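Local coordinates for orotidine 5'-phosphate decarboxylase (Sulfolobus solfataricus, PDB 4DBE) that catalyses the decarboxylation of orotidine 5'-monophosphate to UMP, the last step of de novo UMP synthesis, and works as a homodimer, at the interface of chains A and B. Residues are numbered along the deposited sequence; one frame, centred on the assembly and turned at random. Chains: chain A/B, Orotidine 5'-phosphate decarboxylase.

Contact 1: the interface of chains A and B. Residues chain A 63-65, 87-88; chain B 61, 85, 114, 119.
B:His85 fits between A:Ala63 and A:Phe87 across the dimer. This is the active-site seam of the OMP decarboxylase barrel: A:Ala63 and A:Asp64 belong to the DxKxxD motif of one subunit, and B:Lys61 is the catalytic lysine of the same motif in the other. The B:His85 imidazole gives its NE2 hydrogen to the backbone carbonyl, A:Ala63 O, at 2.8 Å and 162° at the hydrogen; the oxygen lies in the ring plane, while the methyl CB of A:Ala63 stands above the NE2–CD2 rim, on the face that A:Phe87 also meets. A:Phe87 brings its tip over the rim of that face, A:Phe87 CZ to B:His85 CG 3.5 Å, with the planes turned 83° apart. Its chi1 of 75° sets CG between the backbone N and carbonyl carbon, and A:Phe87 CE1 meets B:Trp119 CZ3 at 3.8 Å. An alanine in place of B:His85 would probably leave A:Ala63 O without its donor and the tip of A:Phe87 without its flat support. B:Lys61 crosses A:Asp64 at about a right angle and sets NZ 2.7 Å from A:Asp64 OD2, a salt bridge entering from above the carboxylate plane. A:Asp64 OD1 takes A:Ile65 N through its anti lone pair, which helps fix the carboxylate's rotation. B:Met114 lays SD in plane at the B:His85 ring edge, and its chi3 bend turns CE toward A:Asp64 CA, 3.9 Å away.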
loop_
_atom_site.group_PDB
_atom_site.type_symbol
_atom_site.label_atom_id
_atom_site.label_comp_id
_atom_site.label_asym_id
_atom_site.label_seq_id
_atom_site.Cartn_x
_atom_site.Cartn_y
_atom_site.Cartn_z
ATOM N N ALA A 63 -0.740 3.173 2.833
ATOM C CA ALA A 63 0.110 4.295 2.451
ATOM C C ALA A 63 -0.662 5.273 1.566
ATOM O O ALA A 63 -0.351 5.464 0.384
ATOM C CB ALA A 63 1.364 3.781 1.736
ATOM N N ASP A 64 -1.678 5.893 2.151
ATOM C CA ASP A 64 -2.550 6.768 1.398
ATOM C C ASP A 64 -2.955 7.941 2.294
ATOM O O ASP A 64 -2.459 8.070 3.422
ATOM C CB ASP A 64 -3.778 5.969 0.904
ATOM C CG ASP A 64 -4.303 6.467 -0.420
ATOM O OD1 ASP A 64 -4.491 7.693 -0.548
ATOM O OD2 ASP A 64 -4.520 5.639 -1.349
ATOM N N ILE A 65 -3.830 8.807 1.797
ATOM C CA ILE A 65 -4.414 9.834 2.653
ATOM C C ILE A 65 -5.261 9.160 3.715
ATOM O O ILE A 65 -5.679 8.009 3.547
ATOM C CB ILE A 65 -5.243 10.878 1.874
ATOM C CG1 ILE A 65 -6.423 10.208 1.157
ATOM C CG2 ILE A 65 -4.343 11.638 0.897
ATOM C CD1 ILE A 65 -7.513 11.161 0.759
ATOM N N PHE A 87 6.514 6.399 6.300
ATOM C CA PHE A 87 7.073 7.470 5.472
ATOM C C PHE A 87 6.042 8.501 5.010
ATOM O O PHE A 87 6.393 9.665 4.754
ATOM C CB PHE A 87 7.880 6.924 4.287
ATOM C CG PHE A 87 7.035 6.363 3.172
ATOM C CD1 PHE A 87 6.566 7.185 2.164
ATOM C CD2 PHE A 87 6.737 5.012 3.123
ATOM C CE1 PHE A 87 5.785 6.675 1.129
ATOM C CE2 PHE A 87 5.960 4.484 2.085
ATOM C CZ PHE A 87 5.483 5.311 1.095
ATOM N N ILE A 88 4.776 8.083 4.930
ATOM C CA ILE A 88 3.698 8.974 4.501
ATOM C C ILE A 88 3.421 10.134 5.462
ATOM O O ILE A 88 2.782 11.110 5.082
ATOM C CB ILE A 88 2.389 8.197 4.238
ATOM C CG1 ILE A 88 1.866 7.584 5.538
ATOM C CG2 ILE A 88 2.623 7.133 3.159
ATOM C CD1 ILE A 88 0.673 6.639 5.342
ATOM N N LYS B 61 -1.520 1.550 -4.094
ATOM C CA LYS B 61 -0.377 2.207 -3.460
ATOM C C LYS B 61 0.744 1.206 -3.188
ATOM O O LYS B 61 1.313 1.166 -2.096
ATOM C CB LYS B 61 -0.804 2.899 -2.148
ATOM C CG LYS B 61 -1.706 4.124 -2.309
ATOM C CD LYS B 61 -1.069 5.219 -3.157
ATOM C CE LYS B 61 -1.854 6.533 -3.027
ATOM N NZ LYS B 61 -3.255 6.421 -3.608
ATOM N N HIS B 85 4.431 3.302 -4.799
ATOM C CA HIS B 85 5.214 4.348 -4.136
ATOM C C HIS B 85 6.652 4.338 -4.604
ATOM O O HIS B 85 7.221 3.279 -4.882
ATOM C CB HIS B 85 5.165 4.214 -2.614
ATOM C CG HIS B 85 3.950 4.831 -1.999
ATOM N ND1 HIS B 85 3.830 6.189 -1.786
ATOM C CD2 HIS B 85 2.799 4.277 -1.550
ATOM C CE1 HIS B 85 2.661 6.443 -1.225
ATOM N NE2 HIS B 85 2.017 5.299 -1.064
ATOM N N MET B 114 2.804 13.570 -2.359
ATOM C CA MET B 114 1.425 13.311 -1.950
ATOM C C MET B 114 0.718 14.603 -1.556
ATOM O O MET B 114 1.367 15.603 -1.233
ATOM C CB MET B 114 1.359 12.285 -0.821
ATOM C CG MET B 114 1.804 10.888 -1.241
ATOM S SD MET B 114 1.437 9.698 0.043
ATOM C CE MET B 114 -0.361 9.617 -0.077
ATOM N N TRP B 119 2.945 15.143 4.214
ATOM C CA TRP B 119 3.962 14.646 3.285
ATOM C C TRP B 119 5.219 15.495 3.356
ATOM O O TRP B 119 5.173 16.700 3.106
ATOM C CB TRP B 119 3.431 14.648 1.855
ATOM C CG TRP B 119 4.394 14.103 0.845
ATOM C CD1 TRP B 119 5.104 14.811 -0.078
ATOM C CD2 TRP B 119 4.731 12.723 0.640
ATOM N NE1 TRP B 119 5.876 13.962 -0.837
ATOM C CE2 TRP B 119 5.663 12.674 -0.417
ATOM C CE3 TRP B 119 4.337 11.526 1.251
ATOM C CZ2 TRP B 119 6.213 11.472 -0.879
ATOM C CZ3 TRP B 119 4.883 10.329 0.786
ATOM C CH2 TRP B 119 5.806 10.314 -0.267
#

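Contact 2: the interface of chains A and B. Residues chain A 87, 119-120, 122-123, 126; chain B 87, 122-123, 126.
A:Phe87 and B:Phe87 lie face to face at the apolar centre, ring centroids 4.5 Å apart and planes within 8° of parallel. The side chains slide past each other in opposite directions, and each CB sits over the partner's ring, B:Phe87 CB 3.7 Å from the centroid of A:Phe87. B:Phe87 holds CG anti to its backbone N (chi1 -168°), unlike its mate in chain A; the two copies of Phe123 differ in chi1 as well. Both pairs thus depart from exact two-fold symmetry, which lets the first stack with an offset and the second meet edge to face. B:Phe87 also points its CE2 edge at the indole of A:Trp119, B:Phe87 CE2 to A:Trp119 CH2 3.6 Å, with the planes steeply inclined at 74°.

Next outward comes the pair A:Phe123 and B:Phe123. The chain B ring turns an edge to the chain A ring, its CD2 over the centre of one face. The other face of A:Phe123 is backed by CB of its own neighbour A:Leu122, so this ring, with the largest buried surface of the patch, is sandwiched. B:Tyr126 CB lies at its edge, while A:Tyr126 sends CD2 to the edge of B:Phe123, 3.9 Å from B:Phe123 CE2. B:Leu122 CD1 sits off one face of A:Tyr126, toward the CB–CG root of the ring.

At the polar rim A:Ser120 lays CB against B:Tyr126 CZ at 3.6 Å. The phenol OH of B:Tyr126 gives a hydrogen bond within its own chain to the carbonyl B:Phe87 O at 3.0 Å, approaching from above the carbonyl plane, and A:Ser120 OG accepts A:Leu122 N. No polar bond joins the chains here. The patch is built from the loops following strands 81-85 and 107-113, with the tyrosines on the first turn of helix 124-134.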
loop_
_atom_site.group_PDB
_atom_site.type_symbol
_atom_site.label_atom_id
_atom_site.label_comp_id
_atom_site.label_asym_id
_atom_site.label_seq_id
_atom_site.Cartn_x
_atom_site.Cartn_y
_atom_site.Cartn_z
ATOM N N PHE A 87 6.514 6.399 6.300
ATOM C CA PHE A 87 7.073 7.470 5.472
ATOM C C PHE A 87 6.042 8.501 5.010
ATOM O O PHE A 87 6.393 9.665 4.754
ATOM C CB PHE A 87 7.880 6.924 4.287
ATOM C CG PHE A 87 7.035 6.363 3.172
ATOM C CD1 PHE A 87 6.566 7.185 2.164
ATOM C CD2 PHE A 87 6.737 5.012 3.123
ATOM C CE1 PHE A 87 5.785 6.675 1.129
ATOM C CE2 PHE A 87 5.960 4.484 2.085
ATOM C CZ PHE A 87 5.483 5.311 1.095
ATOM N N TRP A 119 15.810 -0.371 0.019
ATOM C CA TRP A 119 15.257 0.521 1.029
ATOM C C TRP A 119 16.306 1.518 1.514
ATOM O O TRP A 119 17.434 1.135 1.804
ATOM C CB TRP A 119 14.751 -0.280 2.231
ATOM C CG TRP A 119 14.199 0.584 3.327
ATOM C CD1 TRP A 119 14.838 0.979 4.467
ATOM C CD2 TRP A 119 12.893 1.165 3.377
ATOM N NE1 TRP A 119 14.008 1.764 5.229
ATOM C CE2 TRP A 119 12.806 1.893 4.583
ATOM C CE3 TRP A 119 11.786 1.136 2.526
ATOM C CZ2 TRP A 119 11.656 2.589 4.955
ATOM C CZ3 TRP A 119 10.643 1.822 2.897
ATOM C CH2 TRP A 119 10.586 2.542 4.101
ATOM N N SER A 120 15.925 2.784 1.619
ATOM C CA SER A 120 16.839 3.819 2.106
ATOM C C SER A 120 16.671 4.060 3.602
ATOM O O SER A 120 15.554 4.164 4.098
ATOM C CB SER A 120 16.608 5.131 1.350
ATOM O OG SER A 120 17.335 6.198 1.944
ATOM N N LEU A 122 18.090 6.714 4.809
ATOM C CA LEU A 122 18.420 8.135 4.804
ATOM C C LEU A 122 17.616 8.972 5.789
ATOM O O LEU A 122 18.108 9.986 6.288
ATOM C CB LEU A 122 18.221 8.711 3.403
ATOM C CG LEU A 122 19.431 8.631 2.481
ATOM C CD1 LEU A 122 19.075 9.116 1.085
ATOM C CD2 LEU A 122 20.581 9.443 3.067
ATOM N N PHE A 123 16.379 8.570 6.062
ATOM C CA PHE A 123 15.480 9.434 6.819
ATOM C C PHE A 123 15.040 8.825 8.149
ATOM O O PHE A 123 13.878 8.919 8.528
ATOM C CB PHE A 123 14.267 9.811 5.954
ATOM C CG PHE A 123 14.641 10.305 4.585
ATOM C CD1 PHE A 123 14.961 11.636 4.376
ATOM C CD2 PHE A 123 14.689 9.435 3.510
ATOM C CE1 PHE A 123 15.314 12.093 3.109
ATOM C CE2 PHE A 123 15.044 9.883 2.244
ATOM C CZ PHE A 123 15.357 11.217 2.045
ATOM N N TYR A 126 13.478 11.336 10.674
ATOM C CA TYR A 126 12.098 11.690 10.357
ATOM C C TYR A 126 11.161 10.517 10.649
ATOM O O TYR A 126 10.095 10.681 11.250
ATOM C CB TYR A 126 11.969 12.115 8.895
ATOM C CG TYR A 126 10.542 12.397 8.498
ATOM C CD1 TYR A 126 9.926 13.580 8.873
ATOM C CD2 TYR A 126 9.802 11.474 7.771
ATOM C CE1 TYR A 126 8.619 13.846 8.530
ATOM C CE2 TYR A 126 8.484 11.729 7.420
ATOM C CZ TYR A 126 7.903 12.921 7.798
ATOM O OH TYR A 126 6.604 13.196 7.462
ATOM N N PHE B 87 8.996 5.817 -2.682
ATOM C CA PHE B 87 9.822 5.831 -1.476
ATOM C C PHE B 87 10.514 4.504 -1.178
ATOM O O PHE B 87 11.641 4.483 -0.681
ATOM C CB PHE B 87 9.014 6.263 -0.251
ATOM C CG PHE B 87 9.869 6.580 0.943
ATOM C CD1 PHE B 87 10.438 7.842 1.093
ATOM C CD2 PHE B 87 10.124 5.621 1.907
ATOM C CE1 PHE B 87 11.228 8.134 2.189
ATOM C CE2 PHE B 87 10.921 5.904 3.005
ATOM C CZ PHE B 87 11.476 7.163 3.145
ATOM N N LEU B 122 11.383 16.503 2.764
ATOM C CA LEU B 122 12.716 15.983 3.060
ATOM C C LEU B 122 13.227 14.989 2.019
ATOM O O LEU B 122 14.404 15.006 1.687
ATOM C CB LEU B 122 12.780 15.355 4.458
ATOM C CG LEU B 122 12.708 16.286 5.672
ATOM C CD1 LEU B 122 12.780 15.489 6.976
ATOM C CD2 LEU B 122 13.813 17.331 5.609
ATOM N N PHE B 123 12.366 14.117 1.497
ATOM C CA PHE B 123 12.877 13.128 0.547
ATOM C C PHE B 123 12.811 13.509 -0.932
ATOM O O PHE B 123 13.094 12.678 -1.797
ATOM C CB PHE B 123 12.318 11.706 0.758
ATOM C CG PHE B 123 11.120 11.613 1.672
ATOM C CD1 PHE B 123 9.836 11.614 1.151
ATOM C CD2 PHE B 123 11.283 11.439 3.042
ATOM C CE1 PHE B 123 8.736 11.482 1.980
ATOM C CE2 PHE B 123 10.184 11.307 3.878
ATOM C CZ PHE B 123 8.906 11.323 3.342
ATOM N N TYR B 126 15.764 12.302 -3.101
ATOM C CA TYR B 126 15.835 10.849 -3.145
ATOM C C TYR B 126 14.754 10.314 -4.088
ATOM O O TYR B 126 15.031 9.480 -4.950
ATOM C CB TYR B 126 15.667 10.278 -1.738
ATOM C CG TYR B 126 15.353 8.796 -1.699
ATOM C CD1 TYR B 126 16.285 7.858 -2.118
ATOM C CD2 TYR B 126 14.127 8.340 -1.225
ATOM C CE1 TYR B 126 16.004 6.496 -2.078
ATOM C CE2 TYR B 126 13.833 6.983 -1.179
ATOM C CZ TYR B 126 14.776 6.065 -1.608
ATOM O OH TYR B 126 14.490 4.714 -1.558
#

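The centres of the C-alpha atoms of contact 1 and contact 2 lie about 12 Å apart, and A:Phe87, in the loop after strand 81-85, belongs to both. Contact 1 contains the catalytic B:Lys61, and its centre is about 8 Å from A:Lys61. The centre of contact 2 is about 15 Å from A:Lys61. B:Trp119 in contact 1 and A:Trp119 in contact 2 are copies of one residue, packed on A:Phe87 and B:Phe87 respectively. Contact 1 has a twin with the chains exchanged, whereas contact 2 spans the two-fold; its aromatic packing may help hold the subunits in the register that brings B:Lys61 to A:Asp64.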